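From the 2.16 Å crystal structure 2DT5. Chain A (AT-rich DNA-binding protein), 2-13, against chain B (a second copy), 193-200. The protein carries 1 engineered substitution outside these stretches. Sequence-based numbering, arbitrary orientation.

Chain A 2-13: KVPEAAISRLIT
Chain B 193-200: LTRLSFAI

What forms the apolar centre of the contact? Ile8(A), with chi1 and chi2 both m, points its CA-to-CB bond toward chain B and sets its CD1 over one face of the Phe198(B) ring. CD1 of Ile8(A) lies 3.9 Å from the Phe198(B) ring centroid, only 15° off the ring normal, a CH-pi contact; its closest ring atom is CG of Phe198(B), at 3.8 Å. Phe198(B) also points toward its partner, and chi1 of 171° (t) with chi2 of 81° presents the ring face to the methyl. Pro4(A), with a C-gamma endo ring, approaches the same aromatic ring obliquely, its CD 4.2 Å from CE2 of Phe198(B).

How do the two backbones bring these side chains together? Residues 5-13 of chain A are helical, as are 193-200 of chain B, with phi/psi near -64/-40. The helix axes approach to 10.5 Å, and their N-to-C directions differ by 106°, so the helices cross steeply. Pro4(A), at phi/psi -67/83, occupies the N-cap position; its O accepts the backbone hydrogen bond from N of Ile8(A) at 2.9 Å. Before it, Val3(A) is extended at -94/110. Register is fixed by two CA-CA distances: 6.9 Å from Val3(A) to Ala199(B), and 7.1 Å from Ile8(A) to Arg195(B).

Which contacts extend the apolar packing? Val3(A), chi1 t, points toward chain B and places CG2 4.2 Å from CB of Ala199(B), while its CG1 lies 4.0 Å from CD of Arg195(B). Farther along the chain A helix, Ile12(A), m then t, brings CD1 to 4.0 Å from CG2 of Thr194(B), whose chi1 is m. Ile8(A) and Ile12(A), one helical turn apart, thus both serve the contact.

What happens at the polar edge? Arg195(B) starts sideways, but chi1 to chi4 of -74°, -163°, -65° and -75° carry its end nearer chain A. Its aliphatic part packs as well: CG is 4.1 Å from CG2 of Ile8(A), and CD is 3.7 Å from CG of Glu5(A). Glu5(A), extended at chi1 -179°, chi2 169° and chi3 170°, holds OE1 over one face of the guanidinium, 4.0 Å from NH2 of Arg195(B). This long salt bridge is one of charges only, since no N-H points at the oxygen. No hydrogen bond joins the stretches; NE of Arg195(B) is satisfied elsewhere in the structure.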

# COMPACT_ATOMS: atom_id res chain seq x y z
N LYS A 2 -9.49 2.38 -14.80
CA LYS A 2 -10.12 2.13 -13.47
C LYS A 2 -9.61 0.81 -12.89
O LYS A 2 -10.07 -0.27 -13.29
CB LYS A 2 -11.64 2.09 -13.61
N VAL A 3 -8.68 0.89 -11.94
CA VAL A 3 -8.09 -0.30 -11.32
C VAL A 3 -8.79 -0.71 -10.03
O VAL A 3 -8.67 -0.04 -9.01
CB VAL A 3 -6.57 -0.11 -11.04
CG1 VAL A 3 -5.97 -1.36 -10.39
CG2 VAL A 3 -5.84 0.21 -12.34
N PRO A 4 -9.53 -1.83 -10.05
CA PRO A 4 -10.23 -2.30 -8.85
C PRO A 4 -9.22 -2.75 -7.79
O PRO A 4 -8.93 -3.95 -7.65
CB PRO A 4 -11.08 -3.46 -9.39
CG PRO A 4 -10.20 -4.04 -10.47
CD PRO A 4 -9.68 -2.78 -11.17
N GLU A 5 -8.69 -1.80 -7.02
CA GLU A 5 -7.65 -2.09 -6.03
C GLU A 5 -7.98 -3.12 -4.96
O GLU A 5 -7.15 -3.97 -4.64
CB GLU A 5 -7.19 -0.80 -5.36
CG GLU A 5 -6.09 -1.00 -4.32
CD GLU A 5 -5.48 0.32 -3.86
OE1 GLU A 5 -4.71 0.31 -2.87
OE2 GLU A 5 -5.76 1.36 -4.50
N ALA A 6 -9.18 -3.03 -4.40
CA ALA A 6 -9.59 -3.96 -3.35
C ALA A 6 -9.86 -5.33 -3.95
O ALA A 6 -9.59 -6.35 -3.32
CB ALA A 6 -10.85 -3.42 -2.63
N ALA A 7 -10.39 -5.34 -5.16
CA ALA A 7 -10.70 -6.60 -5.83
C ALA A 7 -9.40 -7.34 -6.14
O ALA A 7 -9.29 -8.54 -5.91
CB ALA A 7 -11.48 -6.34 -7.12
N ILE A 8 -8.42 -6.61 -6.65
CA ILE A 8 -7.13 -7.18 -6.98
C ILE A 8 -6.48 -7.75 -5.74
O ILE A 8 -5.99 -8.88 -5.76
CB ILE A 8 -6.19 -6.12 -7.57
CG1 ILE A 8 -6.75 -5.60 -8.89
CG2 ILE A 8 -4.79 -6.70 -7.77
CD1 ILE A 8 -6.67 -6.59 -10.01
N SER A 9 -6.49 -6.99 -4.64
CA SER A 9 -5.85 -7.48 -3.43
C SER A 9 -6.52 -8.78 -3.02
O SER A 9 -5.89 -9.67 -2.45
CB SER A 9 -5.96 -6.47 -2.29
OG SER A 9 -5.19 -5.31 -2.56
N ARG A 10 -7.82 -8.86 -3.31
CA ARG A 10 -8.60 -10.03 -2.98
C ARG A 10 -8.19 -11.20 -3.89
O ARG A 10 -8.07 -12.34 -3.43
CB ARG A 10 -10.08 -9.71 -3.16
CG ARG A 10 -11.00 -10.29 -2.12
CD ARG A 10 -12.42 -9.73 -2.32
NE ARG A 10 -12.44 -8.34 -1.91
CZ ARG A 10 -13.01 -7.34 -2.58
NH1 ARG A 10 -13.64 -7.52 -3.74
NH2 ARG A 10 -12.90 -6.13 -2.07
N LEU A 11 -7.97 -10.92 -5.18
CA LEU A 11 -7.56 -11.96 -6.13
C LEU A 11 -6.22 -12.56 -5.74
O LEU A 11 -6.00 -13.76 -5.87
CB LEU A 11 -7.41 -11.40 -7.55
CG LEU A 11 -8.65 -11.27 -8.41
CD1 LEU A 11 -8.21 -10.83 -9.79
CD2 LEU A 11 -9.39 -12.61 -8.49
N ILE A 12 -5.32 -11.70 -5.30
CA ILE A 12 -3.99 -12.14 -4.89
C ILE A 12 -4.15 -13.07 -3.70
O ILE A 12 -3.45 -14.07 -3.59
CB ILE A 12 -3.11 -10.95 -4.53
CG1 ILE A 12 -2.95 -10.06 -5.76
CG2 ILE A 12 -1.75 -11.42 -4.03
CD1 ILE A 12 -2.40 -8.71 -5.44
N THR A 13 -5.09 -12.73 -2.81
CA THR A 13 -5.34 -13.57 -1.65
C THR A 13 -5.83 -14.94 -2.13
O THR A 13 -5.34 -15.98 -1.69
CB THR A 13 -6.42 -12.96 -0.71
OG1 THR A 13 -5.96 -11.69 -0.21
CG2 THR A 13 -6.68 -13.87 0.48
N LEU B 193 2.95 -3.24 -7.68
CA LEU B 193 3.48 -3.88 -8.88
C LEU B 193 2.46 -4.73 -9.64
O LEU B 193 2.37 -4.67 -10.87
CB LEU B 193 4.67 -4.77 -8.52
CG LEU B 193 5.94 -4.03 -8.13
CD1 LEU B 193 7.04 -5.01 -7.85
CD2 LEU B 193 6.33 -3.08 -9.26
N THR B 194 1.68 -5.50 -8.89
CA THR B 194 0.70 -6.38 -9.49
C THR B 194 -0.45 -5.55 -10.02
O THR B 194 -1.07 -5.92 -11.02
CB THR B 194 0.23 -7.45 -8.45
OG1 THR B 194 1.39 -8.14 -7.97
CG2 THR B 194 -0.69 -8.48 -9.10
N ARG B 195 -0.74 -4.42 -9.38
CA ARG B 195 -1.80 -3.58 -9.93
C ARG B 195 -1.31 -3.00 -11.27
O ARG B 195 -2.10 -2.83 -12.19
CB ARG B 195 -2.19 -2.46 -8.96
CG ARG B 195 -3.01 -2.96 -7.76
CD ARG B 195 -3.74 -1.82 -7.05
NE ARG B 195 -2.81 -0.88 -6.44
CZ ARG B 195 -2.12 -1.12 -5.33
NH1 ARG B 195 -2.25 -2.28 -4.68
NH2 ARG B 195 -1.28 -0.21 -4.86
N LEU B 196 -0.01 -2.73 -11.40
CA LEU B 196 0.51 -2.20 -12.67
C LEU B 196 0.55 -3.27 -13.76
O LEU B 196 0.22 -2.99 -14.92
CB LEU B 196 1.92 -1.61 -12.51
CG LEU B 196 2.07 -0.23 -11.87
CD1 LEU B 196 3.57 0.03 -11.58
CD2 LEU B 196 1.51 0.84 -12.82
N SER B 197 0.99 -4.47 -13.41
CA SER B 197 1.03 -5.53 -14.43
C SER B 197 -0.41 -5.73 -14.91
O SER B 197 -0.65 -5.82 -16.11
CB SER B 197 1.61 -6.82 -13.86
OG SER B 197 1.00 -7.17 -12.63
N PHE B 198 -1.35 -5.77 -13.98
CA PHE B 198 -2.75 -5.94 -14.35
C PHE B 198 -3.18 -4.81 -15.30
O PHE B 198 -3.77 -5.06 -16.35
CB PHE B 198 -3.67 -5.93 -13.12
CG PHE B 198 -5.13 -5.88 -13.46
CD1 PHE B 198 -5.81 -7.04 -13.82
CD2 PHE B 198 -5.81 -4.67 -13.50
CE1 PHE B 198 -7.14 -6.99 -14.23
CE2 PHE B 198 -7.14 -4.61 -13.91
CZ PHE B 198 -7.81 -5.77 -14.28
N ALA B 199 -2.87 -3.58 -14.91
CA ALA B 199 -3.23 -2.42 -15.70
C ALA B 199 -2.59 -2.43 -17.10
O ALA B 199 -3.26 -2.15 -18.09
CB ALA B 199 -2.84 -1.14 -14.96
N ILE B 200 -1.31 -2.77 -17.17
CA ILE B 200 -0.61 -2.80 -18.45
C ILE B 200 -1.19 -3.85 -19.39
O ILE B 200 -1.28 -3.63 -20.59
CB ILE B 200 0.91 -3.07 -18.25
CG1 ILE B 200 1.55 -1.93 -17.45
CG2 ILE B 200 1.59 -3.19 -19.61
CD1 ILE B 200 2.94 -2.24 -16.93